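Local structure of endo-beta-1,2-glucanase (Talaromyces funiculosus, 6IMV) at residues G56-T68 with G424-K436. The protein hydrolyses beta-1,2-glucans from within the chain, acting as a fungal endo-beta-1,2-glucanase of a distinct glycoside hydrolase family. Numbering follows the deposited sequence.
With BGC (beta-D-glucopyranose), chain I.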
loop_
_atom_site.group_PDB
_atom_site.type_symbol
_atom_site.label_atom_id
_atom_site.label_comp_id
_atom_site.label_asym_id
_atom_site.label_seq_id
_atom_site.Cartn_x
_atom_site.Cartn_y
_atom_site.Cartn_z
ATOM N N GLY A 56 -15.344 3.801 12.203
ATOM C CA GLY A 56 -13.928 3.442 12.226
ATOM C C GLY A 56 -13.392 3.028 10.862
ATOM O O GLY A 56 -12.304 2.478 10.785
ATOM N N MET A 57 -14.142 3.301 9.791
ATOM C CA MET A 57 -13.807 2.815 8.453
ATOM C C MET A 57 -13.072 3.897 7.656
ATOM O O MET A 57 -13.402 5.078 7.764
ATOM C CB MET A 57 -15.072 2.409 7.689
ATOM C CG MET A 57 -15.829 1.256 8.336
ATOM S SD MET A 57 -14.849 -0.262 8.450
ATOM C CE MET A 57 -14.379 -0.531 6.744
ATOM N N SER A 58 -12.100 3.466 6.836
ATOM C CA SER A 58 -11.388 4.354 5.931
ATOM C C SER A 58 -12.345 4.862 4.849
ATOM O O SER A 58 -13.297 4.178 4.478
ATOM C CB SER A 58 -10.177 3.699 5.306
ATOM O OG SER A 58 -10.541 2.646 4.434
ATOM N N TYR A 59 -12.083 6.093 4.400
ATOM C CA TYR A 59 -12.451 6.571 3.074
ATOM C C TYR A 59 -11.212 6.483 2.188
ATOM O O TYR A 59 -10.114 6.693 2.691
ATOM C CB TYR A 59 -12.889 8.036 3.116
ATOM C CG TYR A 59 -14.114 8.328 3.938
ATOM C CD1 TYR A 59 -15.340 7.760 3.620
ATOM C CD2 TYR A 59 -14.046 9.172 5.038
ATOM C CE1 TYR A 59 -16.466 8.028 4.379
ATOM C CE2 TYR A 59 -15.167 9.453 5.802
ATOM C CZ TYR A 59 -16.378 8.878 5.467
ATOM O OH TYR A 59 -17.482 9.151 6.212
ATOM N N ASP A 60 -11.395 6.269 0.879
ATOM C CA ASP A 60 -10.289 6.298 -0.068
ATOM C C ASP A 60 -9.462 7.573 0.143
ATOM O O ASP A 60 -8.230 7.543 0.097
ATOM C CB ASP A 60 -10.782 6.227 -1.517
ATOM C CG ASP A 60 -9.657 6.332 -2.540
ATOM O OD1 ASP A 60 -8.681 5.581 -2.407
ATOM O OD2 ASP A 60 -9.773 7.169 -3.456
ATOM N N GLY A 61 -10.159 8.688 0.367
ATOM C CA GLY A 61 -9.537 9.972 0.633
ATOM C C GLY A 61 -10.514 11.111 0.397
ATOM O O GLY A 61 -11.716 10.943 0.548
ATOM N N THR A 62 -9.993 12.271 0.004
ATOM C CA THR A 62 -10.834 13.437 -0.233
ATOM C C THR A 62 -10.160 14.387 -1.224
ATOM O O THR A 62 -8.929 14.525 -1.266
ATOM C CB THR A 62 -11.157 14.179 1.073
ATOM O OG1 THR A 62 -12.016 15.274 0.753
ATOM C CG2 THR A 62 -9.935 14.725 1.767
ATOM N N ASN A 63 -11.001 15.066 -2.006
ATOM C CA ASN A 63 -10.589 16.203 -2.804
ATOM C C ASN A 63 -10.289 17.371 -1.863
ATOM O O ASN A 63 -10.861 17.467 -0.775
ATOM C CB ASN A 63 -11.671 16.610 -3.799
ATOM C CG ASN A 63 -11.982 15.523 -4.797
ATOM O OD1 ASN A 63 -11.309 15.419 -5.819
ATOM N ND2 ASN A 63 -12.992 14.720 -4.501
ATOM N N ILE A 64 -9.384 18.246 -2.300
ATOM C CA ILE A 64 -9.126 19.501 -1.621
ATOM C C ILE A 64 -9.303 20.622 -2.646
ATOM O O ILE A 64 -9.098 20.414 -3.857
ATOM C CB ILE A 64 -7.736 19.511 -0.943
ATOM C CG1 ILE A 64 -6.587 19.341 -1.946
ATOM C CG2 ILE A 64 -7.685 18.452 0.138
ATOM C CD1 ILE A 64 -5.209 19.257 -1.307
ATOM N N ASP A 65 -9.703 21.797 -2.155
ATOM C CA ASP A 65 -10.048 22.925 -3.007
ATOM C C ASP A 65 -8.808 23.376 -3.790
ATOM O O ASP A 65 -7.713 23.529 -3.245
ATOM C CB ASP A 65 -10.649 24.063 -2.183
ATOM C CG ASP A 65 -11.093 25.242 -3.028
ATOM O OD1 ASP A 65 -12.212 25.187 -3.534
ATOM O OD2 ASP A 65 -10.287 26.185 -3.198
ATOM N N TRP A 66 -9.009 23.609 -5.086
ATOM C CA TRP A 66 -7.962 23.999 -6.001
ATOM C C TRP A 66 -7.147 25.184 -5.465
ATOM O O TRP A 66 -5.928 25.190 -5.582
ATOM C CB TRP A 66 -8.543 24.321 -7.380
ATOM C CG TRP A 66 -7.469 24.698 -8.347
ATOM C CD1 TRP A 66 -7.138 25.953 -8.783
ATOM C CD2 TRP A 66 -6.514 23.803 -8.939
ATOM N NE1 TRP A 66 -6.072 25.888 -9.643
ATOM C CE2 TRP A 66 -5.669 24.582 -9.755
ATOM C CE3 TRP A 66 -6.310 22.421 -8.870
ATOM C CZ2 TRP A 66 -4.640 24.019 -10.503
ATOM C CZ3 TRP A 66 -5.287 21.869 -9.604
ATOM C CH2 TRP A 66 -4.463 22.659 -10.405
ATOM N N VAL A 67 -7.830 26.181 -4.895
ATOM C CA VAL A 67 -7.200 27.408 -4.431
ATOM C C VAL A 67 -6.767 27.268 -2.967
ATOM O O VAL A 67 -5.630 27.593 -2.640
ATOM C CB VAL A 67 -8.116 28.629 -4.639
ATOM C CG1 VAL A 67 -7.545 29.888 -3.986
ATOM C CG2 VAL A 67 -8.407 28.859 -6.118
ATOM N N THR A 68 -7.668 26.824 -2.083
ATOM C CA THR A 68 -7.402 26.902 -0.639
ATOM C C THR A 68 -6.588 25.703 -0.139
ATOM O O THR A 68 -5.909 25.827 0.866
ATOM C CB THR A 68 -8.685 27.022 0.188
ATOM O OG1 THR A 68 -9.347 25.759 0.167
ATOM C CG2 THR A 68 -9.594 28.128 -0.303
ATOM N N GLY A 424 4.584 20.156 -14.660
ATOM C CA GLY A 424 4.146 21.135 -13.663
ATOM C C GLY A 424 2.951 21.994 -14.083
ATOM O O GLY A 424 2.688 23.006 -13.446
ATOM N N THR A 425 2.200 21.572 -15.111
ATOM C CA THR A 425 1.059 22.347 -15.622
ATOM C C THR A 425 -0.258 21.911 -14.964
ATOM O O THR A 425 -1.308 22.486 -15.231
ATOM C CB THR A 425 0.913 22.209 -17.143
ATOM O OG1 THR A 425 0.671 20.831 -17.439
ATOM C CG2 THR A 425 2.128 22.707 -17.899
ATOM N N GLY A 426 -0.213 20.876 -14.125
ATOM C CA GLY A 426 -1.400 20.355 -13.475
ATOM C C GLY A 426 -1.061 19.525 -12.248
ATOM O O GLY A 426 0.027 18.971 -12.148
ATOM N N VAL A 427 -2.030 19.434 -11.335
ATOM C CA VAL A 427 -1.896 18.723 -10.082
ATOM C C VAL A 427 -3.218 17.997 -9.803
ATOM O O VAL A 427 -4.292 18.481 -10.180
ATOM C CB VAL A 427 -1.513 19.714 -8.961
ATOM C CG1 VAL A 427 -1.781 19.165 -7.580
ATOM C CG2 VAL A 427 -0.066 20.161 -9.067
ATOM N N SER A 428 -3.127 16.824 -9.163
ATOM C CA SER A 428 -4.291 16.134 -8.614
ATOM C C SER A 428 -4.555 16.685 -7.214
ATOM O O SER A 428 -3.838 16.347 -6.276
ATOM C CB SER A 428 -4.086 14.640 -8.578
ATOM O OG SER A 428 -5.275 13.980 -8.170
ATOM N N ALA A 429 -5.565 17.553 -7.092
ATOM C CA ALA A 429 -5.867 18.225 -5.827
ATOM C C ALA A 429 -6.687 17.263 -4.966
ATOM O O ALA A 429 -7.914 17.381 -4.832
ATOM C CB ALA A 429 -6.580 19.528 -6.101
ATOM N N LEU A 430 -5.984 16.258 -4.440
ATOM C CA LEU A 430 -6.591 15.087 -3.880
ATOM C C LEU A 430 -5.656 14.502 -2.816
ATOM O O LEU A 430 -4.433 14.685 -2.887
ATOM C CB LEU A 430 -6.830 14.108 -5.036
ATOM C CG LEU A 430 -7.534 12.797 -4.682
ATOM C CD1 LEU A 430 -8.999 13.044 -4.383
ATOM C CD2 LEU A 430 -7.383 11.781 -5.802
ATOM N N LEU A 431 -6.254 13.828 -1.827
ATOM C CA LEU A 431 -5.544 13.023 -0.843
ATOM C C LEU A 431 -6.089 11.592 -0.899
ATOM O O LEU A 431 -7.298 11.422 -0.894
ATOM C CB LEU A 431 -5.777 13.596 0.560
ATOM C CG LEU A 431 -5.699 15.113 0.709
ATOM C CD1 LEU A 431 -6.248 15.524 2.067
ATOM C CD2 LEU A 431 -4.275 15.621 0.516
ATOM N N THR A 432 -5.208 10.583 -0.918
ATOM C CA THR A 432 -5.623 9.195 -0.743
ATOM C C THR A 432 -4.641 8.472 0.181
ATOM O O THR A 432 -3.484 8.877 0.297
ATOM C CB THR A 432 -5.728 8.448 -2.082
ATOM O OG1 THR A 432 -4.426 8.350 -2.658
ATOM C CG2 THR A 432 -6.668 9.116 -3.067
ATOM N N TRP A 433 -5.117 7.395 0.822
ATOM C CA TRP A 433 -4.260 6.513 1.624
ATOM C C TRP A 433 -3.108 6.001 0.762
ATOM O O TRP A 433 -1.949 6.017 1.202
ATOM C CB TRP A 433 -5.039 5.334 2.223
ATOM C CG TRP A 433 -5.978 5.732 3.314
ATOM C CD1 TRP A 433 -7.254 6.179 3.161
ATOM C CD2 TRP A 433 -5.712 5.742 4.728
ATOM N NE1 TRP A 433 -7.808 6.452 4.379
ATOM C CE2 TRP A 433 -6.889 6.197 5.362
ATOM C CE3 TRP A 433 -4.608 5.406 5.518
ATOM C CZ2 TRP A 433 -6.983 6.336 6.748
ATOM C CZ3 TRP A 433 -4.703 5.547 6.885
ATOM C CH2 TRP A 433 -5.869 6.015 7.488
ATOM N N ASP A 434 -3.452 5.537 -0.450
ATOM C CA ASP A 434 -2.495 4.918 -1.377
ATOM C C ASP A 434 -1.323 5.872 -1.673
ATOM O O ASP A 434 -0.171 5.427 -1.702
ATOM C CB ASP A 434 -3.194 4.452 -2.662
ATOM C CG ASP A 434 -3.927 3.120 -2.542
ATOM O OD1 ASP A 434 -4.820 3.013 -1.702
ATOM O OD2 ASP A 434 -3.622 2.200 -3.329
ATOM N N SER A 435 -1.599 7.166 -1.894
ATOM C CA SER A 435 -0.549 8.121 -2.334
ATOM C C SER A 435 0.197 8.760 -1.155
ATOM O O SER A 435 1.120 9.528 -1.373
ATOM C CB SER A 435 -1.103 9.198 -3.255
ATOM O OG SER A 435 -1.815 10.185 -2.532
ATOM N N LYS A 436 -0.193 8.450 0.087
ATOM C CA LYS A 436 0.331 9.185 1.249
ATOM C C LYS A 436 0.814 8.245 2.358
ATOM O O LYS A 436 1.924 8.412 2.881
ATOM C CB LYS A 436 -0.753 10.113 1.790
ATOM C CG LYS A 436 -1.099 11.285 0.887
ATOM C CD LYS A 436 -2.318 12.052 1.358
ATOM C CE LYS A 436 -2.133 12.748 2.686
ATOM N NZ LYS A 436 -0.960 13.653 2.650
HETATM C C2 BGC I . -9.878 4.130 -7.903
HETATM C C3 BGC I . -9.728 5.550 -7.330
HETATM C C4 BGC I . -8.839 5.577 -6.071
HETATM C C5 BGC I . -7.549 4.782 -6.323
HETATM C C6 BGC I . -6.640 4.697 -5.094
HETATM C C1 BGC I . -8.517 3.463 -8.045
HETATM O O1 BGC I . -8.585 2.123 -8.539
HETATM O O2 BGC I . -10.460 4.217 -9.192
HETATM O O3 BGC I . -11.008 6.108 -7.027
HETATM O O4 BGC I . -8.530 6.927 -5.669
HETATM O O5 BGC I . -7.870 3.460 -6.772
HETATM O O6 BGC I . -7.305 3.954 -4.076
HETATM O O HOH W 1 -6.262 5.207 -1.223
HETATM O O HOH W 2 -9.919 17.336 -6.986
#
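Strands 61-64 and 430-432 pair antiparallel in a buried part of the sheet, and the pairing ends at the sugar-binding pocket. Thr62 and Leu431 exchange backbone bonds, Leu431 N to Thr62 O being 2.8 Å. Gly61 suits its place opposite Thr432, because a side chain there would run into Leu431 O and the Thr432 backbone. Leu431 CD1 packs against Thr62 CG2 and Ile64 CG2, both 3.8 Å away, the Leu431 and Ile64 side chains crossing at about a right angle. Farther along, the edge of the Trp66 ring meets Val427 O, while Ala429 is small enough to fit beside that indole. Where helix 433-443 starts, Trp433 N donates to Asp60 O, and Thr432 is the N-cap, its OG1 accepting from Ser435 N and also hydrogen-bonded to Glu418. Asp60 grips the glucose with both oxygens, Asp60 OD2 taking BGC O4 at 2.5 Å and Asp60 OD1 taking BGC O6 at 2.7 Å; the carboxylate is carried there by a CG opposite the backbone N (chi1 177°), and His75 also bonds OD2. Water 1 bridges Asp60 OD1 and Asp434 OD1, the latter salt-bridged to Lys82. Were Asp60 replaced by an alanine, both sugar hydroxyls would probably lose these acceptors. Strand end and helix start thus bring Asp60, Thr432 and Asp434 into this hydrolase's glucose-binding pocket.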